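Local atomic coordinates of foldase protein PrsA (Streptococcus pneumoniae, PDB entry 5TVL), a protein that probably assists the folding of secreted proteins outside the cell membrane, as a lipoprotein foldase with peptidyl-prolyl cis-trans isomerase activity. Residues S46-D50 with K51-D55; K90-E93 with L94-K98; S247-G250 with K251-A255. All coordinates share one frame; numbering follows the deposited sequence.

Interaction 1 (S46-D50 with K51-D55); sequences SELDD and KEVDD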
loop_
_atom_site.group_PDB
_atom_site.type_symbol
_atom_site.label_atom_id
_atom_site.label_comp_id
_atom_site.label_asym_id
_atom_site.label_seq_id
_atom_site.Cartn_x
_atom_site.Cartn_y
_atom_site.Cartn_z
ATOM N N SER A 46 9.528 -22.879 16.799
ATOM C CA SER A 46 8.613 -23.838 17.448
ATOM C C SER A 46 7.119 -23.526 17.270
ATOM O O SER A 46 6.299 -24.449 17.215
ATOM C CB SER A 46 8.927 -23.930 18.944
ATOM O OG SER A 46 9.061 -22.641 19.518
ATOM N N GLU A 47 6.777 -22.240 17.177
ATOM C CA GLU A 47 5.378 -21.812 17.014
ATOM C C GLU A 47 4.782 -22.136 15.646
ATOM O O GLU A 47 3.561 -22.269 15.523
ATOM C CB GLU A 47 5.237 -20.308 17.260
ATOM C CG GLU A 47 5.642 -19.872 18.655
ATOM C CD GLU A 47 5.309 -18.425 18.931
ATOM O OE1 GLU A 47 6.244 -17.660 19.245
ATOM O OE2 GLU A 47 4.117 -18.055 18.834
ATOM N N LEU A 48 5.634 -22.251 14.625
ATOM C CA LEU A 48 5.173 -22.391 13.245
ATOM C C LEU A 48 5.066 -23.853 12.829
ATOM O O LEU A 48 6.033 -24.612 12.938
ATOM C CB LEU A 48 6.112 -21.640 12.296
ATOM C CG LEU A 48 5.725 -21.567 10.815
ATOM C CD1 LEU A 48 4.291 -21.094 10.608
ATOM C CD2 LEU A 48 6.697 -20.653 10.090
ATOM N N ASP A 49 3.882 -24.223 12.343
ATOM C CA ASP A 49 3.604 -25.566 11.841
ATOM C C ASP A 49 4.091 -25.686 10.394
ATOM O O ASP A 49 4.013 -24.723 9.626
ATOM C CB ASP A 49 2.092 -25.832 11.921
ATOM C CG ASP A 49 1.724 -27.292 11.693
ATOM O OD1 ASP A 49 2.565 -28.189 11.921
ATOM O OD2 ASP A 49 0.570 -27.542 11.284
ATOM N N ASP A 50 4.586 -26.867 10.026
ATOM C CA ASP A 50 5.058 -27.124 8.653
ATOM C C ASP A 50 3.943 -27.254 7.606
ATOM O O ASP A 50 4.222 -27.159 6.413
ATOM C CB ASP A 50 5.949 -28.374 8.609
ATOM C CG ASP A 50 7.303 -28.143 9.246
ATOM O OD1 ASP A 50 8.062 -27.286 8.742
ATOM O OD2 ASP A 50 7.609 -28.819 10.249
ATOM N N LYS A 51 2.703 -27.480 8.042
ATOM C CA LYS A 51 1.555 -27.596 7.133
ATOM C C LYS A 51 1.280 -26.305 6.352
ATOM O O LYS A 51 1.015 -26.356 5.154
ATOM C CB LYS A 51 0.295 -28.023 7.905
ATOM C CG LYS A 51 -0.903 -28.363 7.026
ATOM C CD LYS A 51 -1.978 -29.104 7.808
ATOM C CE LYS A 51 -3.231 -29.328 6.973
ATOM N NZ LYS A 51 -2.988 -30.204 5.794
ATOM N N GLU A 52 1.342 -25.164 7.037
ATOM C CA GLU A 52 1.115 -23.853 6.404
ATOM C C GLU A 52 2.199 -23.493 5.377
ATOM O O GLU A 52 1.912 -22.865 4.355
ATOM C CB GLU A 52 1.025 -22.753 7.467
ATOM C CG GLU A 52 -0.201 -22.860 8.361
ATOM C CD GLU A 52 -0.123 -21.949 9.571
ATOM O OE1 GLU A 52 0.772 -22.161 10.417
ATOM O OE2 GLU A 52 -0.960 -21.031 9.680
ATOM N N VAL A 53 3.436 -23.899 5.655
ATOM C CA VAL A 53 4.552 -23.704 4.726
ATOM C C VAL A 53 4.367 -24.597 3.496
ATOM O O VAL A 53 4.614 -24.158 2.372
ATOM C CB VAL A 53 5.920 -23.973 5.405
ATOM C CG1 VAL A 53 7.065 -23.898 4.395
ATOM C CG2 VAL A 53 6.149 -22.986 6.549
ATOM N N ASP A 54 3.929 -25.838 3.718
ATOM C CA ASP A 54 3.607 -26.770 2.628
ATOM C C ASP A 54 2.429 -26.291 1.770
ATOM O O ASP A 54 2.384 -26.595 0.579
ATOM C CB ASP A 54 3.302 -28.181 3.171
ATOM C CG ASP A 54 4.525 -28.870 3.790
ATOM O OD1 ASP A 54 5.670 -28.626 3.352
ATOM O OD2 ASP A 54 4.332 -29.681 4.724
ATOM N N ASP A 55 1.478 -25.570 2.374
ATOM C CA ASP A 55 0.339 -24.984 1.639
ATOM C C ASP A 55 0.783 -23.861 0.705
ATOM O O ASP A 55 0.351 -23.794 -0.449
ATOM C CB ASP A 55 -0.731 -24.433 2.603
ATOM C CG ASP A 55 -1.449 -25.524 3.402
ATOM O OD1 ASP A 55 -1.219 -26.731 3.157
ATOM O OD2 ASP A 55 -2.252 -25.161 4.290
#

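Interaction 2 (K90-E93 with L94-K98); sequences KLVE and LAVKK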
loop_
_atom_site.group_PDB
_atom_site.type_symbol
_atom_site.label_atom_id
_atom_site.label_comp_id
_atom_site.label_asym_id
_atom_site.label_seq_id
_atom_site.Cartn_x
_atom_site.Cartn_y
_atom_site.Cartn_z
ATOM N N LYS A 90 7.237 -16.214 7.170
ATOM C CA LYS A 90 6.160 -16.495 8.113
ATOM C C LYS A 90 6.579 -16.251 9.561
ATOM O O LYS A 90 5.785 -15.751 10.346
ATOM C CB LYS A 90 5.624 -17.918 7.934
ATOM C CG LYS A 90 4.765 -18.082 6.690
ATOM C CD LYS A 90 4.078 -19.434 6.664
ATOM C CE LYS A 90 3.496 -19.744 5.293
ATOM N NZ LYS A 90 2.445 -18.777 4.864
ATOM N N LEU A 91 7.819 -16.593 9.909
ATOM C CA LEU A 91 8.351 -16.322 11.255
ATOM C C LEU A 91 8.565 -14.828 11.534
ATOM O O LEU A 91 8.467 -14.400 12.682
ATOM C CB LEU A 91 9.658 -17.099 11.499
ATOM C CG LEU A 91 9.539 -18.629 11.557
ATOM C CD1 LEU A 91 10.915 -19.280 11.610
ATOM C CD2 LEU A 91 8.683 -19.078 12.730
ATOM N N VAL A 92 8.863 -14.050 10.496
ATOM C CA VAL A 92 9.002 -12.596 10.626
ATOM C C VAL A 92 7.630 -11.946 10.861
ATOM O O VAL A 92 7.445 -11.221 11.845
ATOM C CB VAL A 92 9.722 -11.978 9.396
ATOM C CG1 VAL A 92 9.637 -10.453 9.395
ATOM C CG2 VAL A 92 11.182 -12.423 9.364
ATOM N N GLU A 93 6.676 -12.209 9.969
ATOM C CA GLU A 93 5.340 -11.615 10.089
ATOM C C GLU A 93 4.614 -12.071 11.364
ATOM O O GLU A 93 3.826 -11.316 11.929
ATOM C CB GLU A 93 4.497 -11.883 8.833
ATOM C CG GLU A 93 3.980 -13.307 8.679
ATOM C CD GLU A 93 3.424 -13.594 7.293
ATOM O OE1 GLU A 93 4.080 -13.235 6.289
ATOM O OE2 GLU A 93 2.334 -14.200 7.204
ATOM N N LEU A 94 4.897 -13.294 11.810
ATOM C CA LEU A 94 4.450 -13.788 13.122
ATOM C C LEU A 94 5.002 -12.920 14.257
ATOM O O LEU A 94 4.249 -12.497 15.134
ATOM C CB LEU A 94 4.865 -15.257 13.301
ATOM C CG LEU A 94 4.475 -16.083 14.536
ATOM C CD1 LEU A 94 4.491 -17.569 14.182
ATOM C CD2 LEU A 94 5.379 -15.821 15.738
ATOM N N ALA A 95 6.304 -12.650 14.227
ATOM C CA ALA A 95 6.951 -11.775 15.214
ATOM C C ALA A 95 6.438 -10.326 15.167
ATOM O O ALA A 95 6.286 -9.687 16.211
ATOM C CB ALA A 95 8.461 -11.796 15.030
ATOM N N VAL A 96 6.179 -9.821 13.960
ATOM C CA VAL A 96 5.669 -8.452 13.760
ATOM C C VAL A 96 4.234 -8.289 14.297
ATOM O O VAL A 96 3.878 -7.216 14.800
ATOM C CB VAL A 96 5.772 -8.026 12.265
ATOM C CG1 VAL A 96 5.042 -6.716 11.985
ATOM C CG2 VAL A 96 7.236 -7.898 11.846
ATOM N N LYS A 97 3.425 -9.343 14.200
ATOM C CA LYS A 97 2.068 -9.336 14.767
ATOM C C LYS A 97 2.076 -9.235 16.298
ATOM O O LYS A 97 1.230 -8.552 16.864
ATOM C CB LYS A 97 1.288 -10.580 14.323
ATOM C CG LYS A 97 -0.213 -10.541 14.590
ATOM C CD LYS A 97 -0.863 -11.861 14.195
ATOM C CE LYS A 97 -2.338 -11.929 14.559
ATOM N NZ LYS A 97 -3.205 -11.219 13.584
ATOM N N LYS A 98 3.024 -9.905 16.959
ATOM C CA LYS A 98 3.138 -9.861 18.432
ATOM C C LYS A 98 3.482 -8.474 18.968
ATOM O O LYS A 98 2.866 -8.013 19.935
ATOM C CB LYS A 98 4.202 -10.840 18.944
ATOM C CG LYS A 98 3.817 -12.301 18.851
ATOM C CD LYS A 98 4.743 -13.150 19.702
ATOM C CE LYS A 98 4.439 -14.632 19.557
ATOM N NZ LYS A 98 5.350 -15.470 20.387
#

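Interaction 3 (S247-G250 with K251-A255); sequences SIIG and KELQA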
loop_
_atom_site.group_PDB
_atom_site.type_symbol
_atom_site.label_atom_id
_atom_site.label_comp_id
_atom_site.label_asym_id
_atom_site.label_seq_id
_atom_site.Cartn_x
_atom_site.Cartn_y
_atom_site.Cartn_z
ATOM N N SER A 247 12.413 -2.669 11.484
ATOM C CA SER A 247 12.764 -2.335 12.871
ATOM C C SER A 247 12.688 -3.567 13.784
ATOM O O SER A 247 13.557 -3.751 14.634
ATOM C CB SER A 247 11.899 -1.186 13.419
ATOM O OG SER A 247 10.587 -1.617 13.748
ATOM N N ILE A 248 11.667 -4.407 13.584
ATOM C CA ILE A 248 11.520 -5.660 14.341
ATOM C C ILE A 248 12.676 -6.613 14.018
ATOM O O ILE A 248 13.273 -7.192 14.926
ATOM C CB ILE A 248 10.158 -6.366 14.075
ATOM C CG1 ILE A 248 8.971 -5.474 14.481
ATOM C CG2 ILE A 248 10.075 -7.701 14.809
ATOM C CD1 ILE A 248 8.982 -4.974 15.914
ATOM N N ILE A 249 12.988 -6.762 12.732
ATOM C CA ILE A 249 14.139 -7.566 12.296
ATOM C C ILE A 249 15.406 -7.037 12.973
ATOM O O ILE A 249 16.163 -7.809 13.569
ATOM C CB ILE A 249 14.284 -7.581 10.749
ATOM C CG1 ILE A 249 13.142 -8.394 10.123
ATOM C CG2 ILE A 249 15.626 -8.174 10.321
ATOM C CD1 ILE A 249 12.983 -8.212 8.625
ATOM N N GLY A 250 15.600 -5.720 12.899
ATOM C CA GLY A 250 16.728 -5.042 13.544
ATOM C C GLY A 250 16.796 -5.234 15.051
ATOM O O GLY A 250 17.880 -5.426 15.602
ATOM N N LYS A 251 15.638 -5.182 15.711
ATOM C CA LYS A 251 15.541 -5.457 17.149
ATOM C C LYS A 251 15.921 -6.899 17.456
ATOM O O LYS A 251 16.719 -7.154 18.356
ATOM C CB LYS A 251 14.128 -5.174 17.681
ATOM C CG LYS A 251 13.792 -3.695 17.802
ATOM C CD LYS A 251 14.374 -3.066 19.059
ATOM C CE LYS A 251 13.988 -1.597 19.163
ATOM N NZ LYS A 251 14.445 -0.978 20.437
ATOM N N GLU A 252 15.356 -7.830 16.694
ATOM C CA GLU A 252 15.613 -9.258 16.896
ATOM C C GLU A 252 17.079 -9.634 16.620
ATOM O O GLU A 252 17.657 -10.446 17.348
ATOM C CB GLU A 252 14.659 -10.112 16.042
ATOM C CG GLU A 252 14.401 -11.499 16.608
ATOM C CD GLU A 252 13.702 -11.454 17.957
ATOM O OE1 GLU A 252 12.492 -11.152 17.998
ATOM O OE2 GLU A 252 14.374 -11.708 18.980
ATOM N N LEU A 253 17.672 -9.036 15.586
ATOM C CA LEU A 253 19.099 -9.227 15.286
ATOM C C LEU A 253 20.001 -8.630 16.375
ATOM O O LEU A 253 21.012 -9.231 16.734
ATOM C CB LEU A 253 19.451 -8.644 13.911
ATOM C CG LEU A 253 18.829 -9.359 12.704
ATOM C CD1 LEU A 253 18.831 -8.461 11.478
ATOM C CD2 LEU A 253 19.543 -10.663 12.392
ATOM N N GLN A 254 19.631 -7.457 16.892
ATOM C CA GLN A 254 20.323 -6.845 18.048
ATOM C C GLN A 254 20.270 -7.716 19.307
ATOM O O GLN A 254 21.229 -7.740 20.083
ATOM C CB GLN A 254 19.743 -5.459 18.376
ATOM C CG GLN A 254 20.216 -4.336 17.462
ATOM C CD GLN A 254 19.346 -3.089 17.560
ATOM O OE1 GLN A 254 18.729 -2.823 18.594
ATOM N NE2 GLN A 254 19.298 -2.319 16.480
ATOM N N ALA A 255 19.146 -8.408 19.506
ATOM C CA ALA A 255 18.961 -9.322 20.642
ATOM C C ALA A 255 19.832 -10.580 20.547
ATOM O O ALA A 255 20.230 -11.137 21.571
ATOM C CB ALA A 255 17.495 -9.713 20.771
#

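Interaction 1 (S46-D50 with K51-D55)
The carbonyl of Asp50 accepts the amide of Asp54 (Asp54 N to Asp50 O, 3.0 Å, N-H...O angle 158°), an i to i+4 backbone bond where the extended chain of Leu48 and Asp49 winds up into helix 50-64. Asp55 N to Lys51 O, 2.9 Å, repeats the pattern one residue later. The side chain of Glu52 folds back along Leu48. Its CG is anti to the carbonyl carbon (chi1 -67°), and from there the chain runs extended back past the start of the helix, bringing OE1 to 3.7 Å from CD1 of Leu48. The leucine meets the carboxylate with one methyl branch; its second methyl meets Val53, CD2 to CG2 at 4.3 Å. Leu48 also packs on Arg87 and Leu91 of helix 79-102, and Val53 lies against Lys83 of the same helix. Asp49 and Lys51 run alongside each other and point the same way. Here the aspartate touches the aliphatic root of the lysine, OD2 to CB at 3.4 Å, while Lys51 NZ lies 7.1 Å from Asp49 OD2. The pair therefore meets by packing and forms no salt bridge. Acidic groups gather around the turn: Asp49 OD2 and Glu52 OE1 are 5.5 Å apart, Asp50 OD1 and Asp54 OD2 6.0 Å. Long, weak ion pairs link Asp50 to Arg87 and Asp54 to Lys83. The result is an acidic surface at the first turn of the helix, where the helix start would probably ease the carboxylates nearest it and the two cations those of Asp50 and Asp54.

Interaction 2 (K90-E93 with L94-K98)
Val92 and Val96 stand one turn apart on the α-helix 79-102, in the helical part of the foldase, and touch through single methyls, Val92 CG1 to Val96 CG2 at 4.3 Å. In Val96, CG1 is anti to the backbone N (chi1 170°), which sets CG2 beside the residue's own amide. The valine row lies against helix 242-255, with Val245 touching both residues and Phe244 touching Val96. Ala95 occupies the neighbouring face, where its CB sits over two carbonyl oxygens of the preceding turn, 3.4 Å from Val92 O and 3.5 Å from Leu91 O; it packs on Phe40 and Tyr44 of helix 25-44. Leu94 reaches back with its CB to the carbonyl of Lys90, CB to O at 3.1 Å, while its side chain also touches Glu47 of the preceding loop. Glu93 adopts another form. Its CG sits between the backbone N and the carbonyl carbon (chi1 74°), close beside the amide of Leu94 with Glu93 CG to Leu94 N at 3.3 Å, and the side chain meets Gln239 of helix 227-239. Lys90 NZ is hydrogen-bonded to Thr56 OG1. Lys97 keeps its CB near Glu93 O. Four consecutive i to i+4 backbone bonds carry these side chains, from Leu94 N, Ala95 N, Val96 N and Lys97 N to the carbonyl oxygens of Lys90, Leu91, Val92 and Glu93 in turn. At the third of them the Val96 side chain leans back over the very carbonyl that accepts its amide, its CG2 methyl lying 3.3 Å from Val92 O.

Interaction 3 (S247-G250 with K251-A255)
Leu253 lies back along Ile249, one turn earlier in helix 242-255. Its CB is 3.4 Å from the carbonyl oxygen of Ile249, which accepts Leu253 N at 2.8 Å. CG, placed beside the backbone N (chi1 -67°), stays over the same oxygen. From there CD1 carries on to CG2 of Ile249, 3.4 Å away, the two side chains running alongside each other in one direction. Leu253 also packs on Thr35 of helix 25-44 and on Ile258 and Tyr272, which the chain reaches after the helix. Gln254 repeats the leaning-back posture on another face. Its CB, CG and CD pass over the carbonyl of Gly250, and NE2 comes to 3.5 Å from Gly250 O; NE2 of Gln254 is hydrogen-bonded to Tyr272 O. Glu252 differs, with CG anti to N (chi1 -154°) and a bend at chi2, and its OE1 is hydrogen-bonded to Tyr44 OH. The turn thus splits its chemistry by face: the Ile249-Leu253 row supplies apolar packing, while the carboxylate and amide ends of Glu252 and Gln254 tie the helix to helix 25-44 and to the C-terminal tail.

Helix 79-102, which carries interaction 2, joins the other two. Interaction 1 reaches it through a salt bridge, Glu47 OE1 to Lys98 NZ at 2.6 Å, and through Leu48, whose CD2 lies 3.6 Å from Lys90 CB. Interaction 3 meets its valine row: Val96 CG2 is 4.0 Å from Ile248 CG1, and Val92 CG1 is 4.1 Å from Ile249 CD1. The centres of interactions 2 and 3 are about 12 Å apart, those of 1 and 2 about 13 Å, whereas 1 and 3 come no nearer than about 9 Å between atoms. The three contacts thus join helix 50-64, helix 79-102 and helix 242-255 in one helical region of the chain.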